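Side-chain contacts in 6-phospho-beta-glucosidase BglT (Thermotoga maritima, PDB 1UP7), which hydrolyses cellobiose 6'-phosphate to glucose 6-phosphate and glucose, using NAD+ and a manganese ion as cofactors: residues Glu373-Leu376 / Lys377-Lys380; Asp398-Asp401 / Leu402-Ile406. All coordinates share one frame; numbering follows the deposited sequence.

Interaction 1. Residues Glu373-Leu376 / Lys377-Lys380; sequences EAYL and KRSK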
ATOM      1  N   GLU A 373      21.676  -1.924   8.475  1.00 19.95           N
ATOM      2  CA  GLU A 373      22.324  -2.261   7.214  1.00 20.80           C
ATOM      3  C   GLU A 373      23.857  -2.113   7.341  1.00 20.47           C
ATOM      4  O   GLU A 373      24.618  -2.983   6.902  1.00 20.14           O
ATOM      5  CB  GLU A 373      21.743  -1.420   6.057  1.00 21.19           C
ATOM      6  CG  GLU A 373      20.457  -2.024   5.475  1.00 24.85           C
ATOM      7  CD  GLU A 373      19.498  -0.992   4.845  1.00 31.55           C
ATOM      8  OE1 GLU A 373      19.934   0.149   4.474  1.00 31.01           O
ATOM      9  OE2 GLU A 373      18.276  -1.337   4.728  1.00 34.94           O
ATOM     10  N   ALA A 374      24.297  -1.038   7.991  1.00 19.87           N
ATOM     11  CA  ALA A 374      25.724  -0.826   8.217  1.00 19.45           C
ATOM     12  C   ALA A 374      26.299  -1.984   9.033  1.00 19.76           C
ATOM     13  O   ALA A 374      27.383  -2.475   8.733  1.00 19.65           O
ATOM     14  CB  ALA A 374      25.976   0.489   8.942  1.00 18.42           C
ATOM     15  N   TYR A 375      25.557  -2.423  10.047  1.00 19.71           N
ATOM     16  CA  TYR A 375      26.046  -3.475  10.902  1.00 19.44           C
ATOM     17  C   TYR A 375      26.097  -4.803  10.143  1.00 19.55           C
ATOM     18  O   TYR A 375      27.107  -5.489  10.215  1.00 19.58           O
ATOM     19  CB  TYR A 375      25.269  -3.551  12.217  1.00 18.80           C
ATOM     20  CG  TYR A 375      25.481  -4.867  12.831  1.00 17.76           C
ATOM     21  CD1 TYR A 375      26.616  -5.111  13.575  1.00 19.01           C
ATOM     22  CD2 TYR A 375      24.588  -5.913  12.608  1.00 17.42           C
ATOM     23  CE1 TYR A 375      26.857  -6.362  14.104  1.00 19.11           C
ATOM     24  CE2 TYR A 375      24.820  -7.164  13.129  1.00 16.99           C
ATOM     25  CZ  TYR A 375      25.953  -7.369  13.872  1.00 18.78           C
ATOM     26  OH  TYR A 375      26.213  -8.579  14.407  1.00 22.87           O
ATOM     27  N   LEU A 376      25.039  -5.130   9.387  1.00 19.55           N
ATOM     28  CA  LEU A 376      24.981  -6.417   8.664  1.00 19.44           C
ATOM     29  C   LEU A 376      26.075  -6.532   7.629  1.00 19.92           C
ATOM     30  O   LEU A 376      26.602  -7.610   7.370  1.00 19.92           O
ATOM     31  CB  LEU A 376      23.611  -6.660   8.010  1.00 19.12           C
ATOM     32  CG  LEU A 376      22.484  -6.951   9.023  1.00 18.98           C
ATOM     33  CD1 LEU A 376      21.137  -6.933   8.348  1.00 16.79           C
ATOM     34  CD2 LEU A 376      22.740  -8.317   9.730  1.00 17.57           C
ATOM     35  N   LYS A 377      26.461  -5.409   7.040  1.00 20.33           N
ATOM     36  CA  LYS A 377      27.532  -5.453   6.069  1.00 20.79           C
ATOM     37  C   LYS A 377      28.887  -5.152   6.718  1.00 20.79           C
ATOM     38  O   LYS A 377      29.893  -5.104   6.011  1.00 20.42           O
ATOM     39  CB  LYS A 377      27.244  -4.488   4.925  1.00 21.36           C
ATOM     40  CG  LYS A 377      26.613  -5.151   3.737  1.00 25.05           C
ATOM     41  CD  LYS A 377      25.220  -4.600   3.516  1.00 31.24           C
ATOM     42  CE  LYS A 377      25.102  -3.967   2.129  1.00 33.74           C
ATOM     43  NZ  LYS A 377      24.818  -5.019   1.125  1.00 34.71           N
ATOM     44  N   ARG A 378      28.896  -4.924   8.045  1.00 20.16           N
ATOM     45  CA  ARG A 378      30.115  -4.551   8.769  1.00 20.11           C
ATOM     46  C   ARG A 378      30.837  -3.411   8.093  1.00 19.90           C
ATOM     47  O   ARG A 378      32.057  -3.466   7.880  1.00 20.51           O
ATOM     48  CB  ARG A 378      31.071  -5.742   8.901  1.00 20.06           C
ATOM     49  CG  ARG A 378      30.524  -6.862   9.707  1.00 19.75           C
ATOM     50  CD  ARG A 378      30.062  -6.454  11.080  1.00 24.78           C
ATOM     51  NE  ARG A 378      29.925  -7.658  11.892  1.00 28.21           N
ATOM     52  CZ  ARG A 378      28.888  -8.480  11.866  1.00 30.01           C
ATOM     53  NH1 ARG A 378      27.826  -8.241  11.079  1.00 28.94           N
ATOM     54  NH2 ARG A 378      28.918  -9.556  12.642  1.00 31.47           N
ATOM     55  N   SER A 379      30.095  -2.362   7.787  1.00 19.77           N
ATOM     56  CA  SER A 379      30.582  -1.325   6.886  1.00 19.80           C
ATOM     57  C   SER A 379      30.702   0.032   7.544  1.00 19.62           C
ATOM     58  O   SER A 379      29.694   0.602   8.004  1.00 19.84           O
ATOM     59  CB  SER A 379      29.639  -1.235   5.682  1.00 19.19           C
ATOM     60  OG  SER A 379      29.967  -0.138   4.884  1.00 21.00           O
ATOM     61  N   LYS A 380      31.926   0.549   7.548  1.00 19.39           N
ATOM     62  CA  LYS A 380      32.244   1.862   8.088  1.00 19.72           C
ATOM     63  C   LYS A 380      31.552   2.938   7.250  1.00 19.61           C
ATOM     64  O   LYS A 380      30.953   3.844   7.776  1.00 20.05           O
ATOM     65  CB  LYS A 380      33.748   2.050   8.053  1.00 19.01           C
ATOM     66  CG  LYS A 380      34.274   2.681   9.288  1.00 22.59           C
ATOM     67  CD  LYS A 380      35.641   3.351   9.109  1.00 24.14           C
ATOM     68  CE  LYS A 380      36.787   2.351   9.333  1.00 27.27           C
ATOM     69  NZ  LYS A 380      38.169   2.999   9.003  1.00 29.61           N
TER
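The guanidinium of Arg-378 lies flat on one face of the Tyr-375 ring. The two planes are 17° apart and their centres 4.2 Å. The overlap is offset. Arg-378 NH1 sits over the phenol end of the ring, 3.5 Å from Tyr-375 CZ, and Arg-378 CZ is 3.7 Å from Tyr-375 CE1. The two form an offset stack, their side chains running alongside each other in the same direction. The arginine chain bends at chi2 (-55°), which folds its end back over the tyrosine. The same NH1 also donates to Tyr-375 O at 3.0 Å. This carbonyl takes a second bond, from Arg-378 N, and the two donors arrive from opposite faces of its plane. NH1 therefore both stacks and bonds, which should limit rotation of the guanidinium.

The backbone here ends helix 355-376 in a Schellman motif. Arg-378 has positive phi, and Ser-379 N reaches back to Ala-374 O at 2.9 Å with a nearly straight N-H (167°). The bond from Arg-378 N to Tyr-375 O is the other bond of the motif. Lys-377 N still makes a helical bond to Glu-373 O. Ser-379 is then the N-cap of helix 380-389, and its OG accepts from Leu-382 N.

The tyrosine ring is buried against helix 109-131 and Phe-150 of helix 144-155. Phe-119 meets it edge-to-face and Glu-123 OE1 hydrogen-bonds its OH. A leucine at Tyr-375 would probably leave the guanidinium without its flat partner and Glu-123 without the phenol hydroxyl. Ala-374, also buried, packs on Leu-382 and Ala-383 of helix 380-389. The side chain of Leu-376 touches Phe-150 and Tyr-154 of helix 144-155.

Interaction 2. Residues Asp398-Asp401 / Leu402-Ile406; sequences DAKD and LLEEI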
ATOM      1  N   ASP A 398      31.775  16.776  11.117  1.00 17.42           N
ATOM      2  CA  ASP A 398      32.138  16.035  12.321  1.00 17.72           C
ATOM      3  C   ASP A 398      31.944  14.537  12.203  1.00 17.61           C
ATOM      4  O   ASP A 398      32.372  13.799  13.091  1.00 17.43           O
ATOM      5  CB  ASP A 398      31.314  16.475  13.528  1.00 17.59           C
ATOM      6  CG  ASP A 398      31.528  17.928  13.891  1.00 19.27           C
ATOM      7  OD1 ASP A 398      32.685  18.341  14.062  1.00 17.21           O
ATOM      8  OD2 ASP A 398      30.576  18.728  14.039  1.00 21.66           O
ATOM      9  N   ALA A 399      31.252  14.084  11.155  1.00 17.22           N
ATOM     10  CA  ALA A 399      30.801  12.692  11.109  1.00 17.53           C
ATOM     11  C   ALA A 399      31.946  11.671  11.147  1.00 17.76           C
ATOM     12  O   ALA A 399      31.877  10.687  11.869  1.00 17.32           O
ATOM     13  CB  ALA A 399      29.823  12.448   9.935  1.00 16.41           C
ATOM     14  N   LYS A 400      33.016  11.934  10.415  1.00 18.34           N
ATOM     15  CA  LYS A 400      34.112  10.981  10.368  1.00 19.57           C
ATOM     16  C   LYS A 400      34.841  10.829  11.673  1.00 19.29           C
ATOM     17  O   LYS A 400      35.091   9.691  12.103  1.00 19.53           O
ATOM     18  CB  LYS A 400      35.112  11.359   9.276  1.00 20.78           C
ATOM     19  CG  LYS A 400      35.094  10.393   8.153  1.00 23.81           C
ATOM     20  CD  LYS A 400      35.811  10.997   6.979  1.00 29.31           C
ATOM     21  CE  LYS A 400      36.653   9.942   6.299  1.00 33.32           C
ATOM     22  NZ  LYS A 400      36.904   8.820   7.234  1.00 35.65           N
ATOM     23  N   ASP A 401      35.229  11.948  12.276  1.00 19.21           N
ATOM     24  CA  ASP A 401      35.939  11.885  13.550  1.00 19.85           C
ATOM     25  C   ASP A 401      35.049  11.244  14.612  1.00 19.05           C
ATOM     26  O   ASP A 401      35.523  10.426  15.389  1.00 19.12           O
ATOM     27  CB  ASP A 401      36.415  13.273  14.003  1.00 20.58           C
ATOM     28  CG  ASP A 401      37.568  13.793  13.180  1.00 21.97           C
ATOM     29  OD1 ASP A 401      38.312  12.982  12.615  1.00 24.92           O
ATOM     30  OD2 ASP A 401      37.816  15.006  13.047  1.00 26.98           O
ATOM     31  N   LEU A 402      33.774  11.607  14.627  1.00 17.91           N
ATOM     32  CA  LEU A 402      32.846  11.047  15.612  1.00 18.33           C
ATOM     33  C   LEU A 402      32.770   9.509  15.483  1.00 18.50           C
ATOM     34  O   LEU A 402      32.905   8.775  16.497  1.00 17.76           O
ATOM     35  CB  LEU A 402      31.432  11.675  15.498  1.00 17.95           C
ATOM     36  CG  LEU A 402      30.316  11.051  16.335  1.00 16.59           C
ATOM     37  CD1 LEU A 402      30.668  11.141  17.809  1.00 13.82           C
ATOM     38  CD2 LEU A 402      28.936  11.710  16.034  1.00 13.64           C
ATOM     39  N   LEU A 403      32.553   9.030  14.248  1.00 18.48           N
ATOM     40  CA  LEU A 403      32.490   7.582  14.004  1.00 18.97           C
ATOM     41  C   LEU A 403      33.755   6.864  14.465  1.00 19.26           C
ATOM     42  O   LEU A 403      33.677   5.809  15.076  1.00 19.40           O
ATOM     43  CB  LEU A 403      32.168   7.227  12.537  1.00 18.63           C
ATOM     44  CG  LEU A 403      32.017   5.697  12.216  1.00 18.65           C
ATOM     45  CD1 LEU A 403      30.922   4.946  13.007  1.00 15.83           C
ATOM     46  CD2 LEU A 403      31.830   5.409  10.741  1.00 15.96           C
ATOM     47  N   GLU A 404      34.909   7.464  14.198  1.00 19.55           N
ATOM     48  CA  GLU A 404      36.192   6.897  14.590  1.00 20.04           C
ATOM     49  C   GLU A 404      36.298   6.765  16.086  1.00 19.39           C
ATOM     50  O   GLU A 404      36.756   5.738  16.563  1.00 19.16           O
ATOM     51  CB  GLU A 404      37.344   7.761  14.080  1.00 20.15           C
ATOM     52  CG  GLU A 404      38.110   7.120  12.955  1.00 26.40           C
ATOM     53  CD  GLU A 404      37.933   7.853  11.638  1.00 32.91           C
ATOM     54  OE1 GLU A 404      38.697   8.859  11.390  1.00 32.10           O
ATOM     55  OE2 GLU A 404      37.032   7.397  10.861  1.00 35.41           O
ATOM     56  N   GLU A 405      35.882   7.801  16.819  1.00 18.82           N
ATOM     57  CA  GLU A 405      35.882   7.764  18.273  1.00 18.82           C
ATOM     58  C   GLU A 405      34.983   6.647  18.799  1.00 18.62           C
ATOM     59  O   GLU A 405      35.372   5.879  19.694  1.00 18.67           O
ATOM     60  CB  GLU A 405      35.416   9.087  18.837  1.00 18.16           C
ATOM     61  CG  GLU A 405      36.541   9.874  19.464  1.00 21.11           C
ATOM     62  CD  GLU A 405      36.041  10.830  20.524  1.00 21.70           C
ATOM     63  OE1 GLU A 405      35.357  11.789  20.157  1.00 21.80           O
ATOM     64  OE2 GLU A 405      36.335  10.618  21.706  1.00 21.84           O
ATOM     65  N   ILE A 406      33.785   6.553  18.226  1.00 18.15           N
ATOM     66  CA  ILE A 406      32.826   5.545  18.629  1.00 17.99           C
ATOM     67  C   ILE A 406      33.381   4.126  18.369  1.00 18.60           C
ATOM     68  O   ILE A 406      33.275   3.242  19.234  1.00 18.82           O
ATOM     69  CB  ILE A 406      31.493   5.710  17.874  1.00 17.76           C
ATOM     70  CG1 ILE A 406      30.710   6.948  18.351  1.00 17.56           C
ATOM     71  CG2 ILE A 406      30.651   4.402  17.958  1.00 16.39           C
ATOM     72  CD1 ILE A 406      29.589   7.338  17.343  1.00 17.55           C
TER
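Lys-400 and Glu-404 lie side by side on helix 396-409, one turn apart and pointing the same way. Their charged ends meet only loosely. Lys-400 NZ is 3.9 Å from Glu-404 OE2, a long salt bridge. The lysine also makes a cation-pi contact with Trp-231 of the second subunit. The glutamate chain bends at chi2 (112°), which brings its carboxylate back over the preceding turn. Glu-404 OE2 thus comes 3.3 Å from Lys-400 O; both are acceptors, so no hydrogen bond forms between them. Asp-401 adds to the negative charge here: its OD1 is 4.3 Å from Glu-404 OE1. The nearby lysine probably offsets part of that repulsion. Both acids are exposed, so solvent can probably screen them as well.

The inner side is tight and nonpolar. Ala-399, Leu-402, Leu-403 and Ile-406 are buried, spaced as one stripe of an amphipathic helix. Leu-403 packs against Phe-112, Leu-384 and Leu-387, while Leu-402 and Ile-406 both meet Val-109. Regular i to i+4 backbone bonds run beneath both sides, as from Leu-403 N to Ala-399 O at 3.0 Å. Within these turns Leu-402 CB lies 3.3 Å from Asp-398 O.

Polar groups at the margins find partners beyond the helix. Glu-405 OE1 bonds Tyr-99 OH and forms a salt bridge with Lys-98. Lys-251 of the second subunit pairs with Asp-398 OD2, so this helix also takes part in subunit contacts. Within the chain, the buried stripe faces helix 380-389 through Ala-399 and Leu-403, and helix 109-131 through Leu-402, Leu-403 and Ile-406.

Interaction 1 comes first along the chain and interaction 2 follows, with centres 16 Å apart. Helix 380-389 starts at the end of interaction 1, and its side chains pack against residues of both. The two sites meet directly where Lys-380 O touches Leu-403 CD2 at 3.5 Å. Helix 380-389 thus lies between helices 355-376 and 396-409 along the chain and touches both, while both of those also reach helix 109-131. Both contacts lie away from the annotated sites. Interaction 2 makes a salt bridge and a cation-pi contact to the second subunit; interaction 1 has a weak hydrogen bond there, from Glu-373 to His-355 of that subunit.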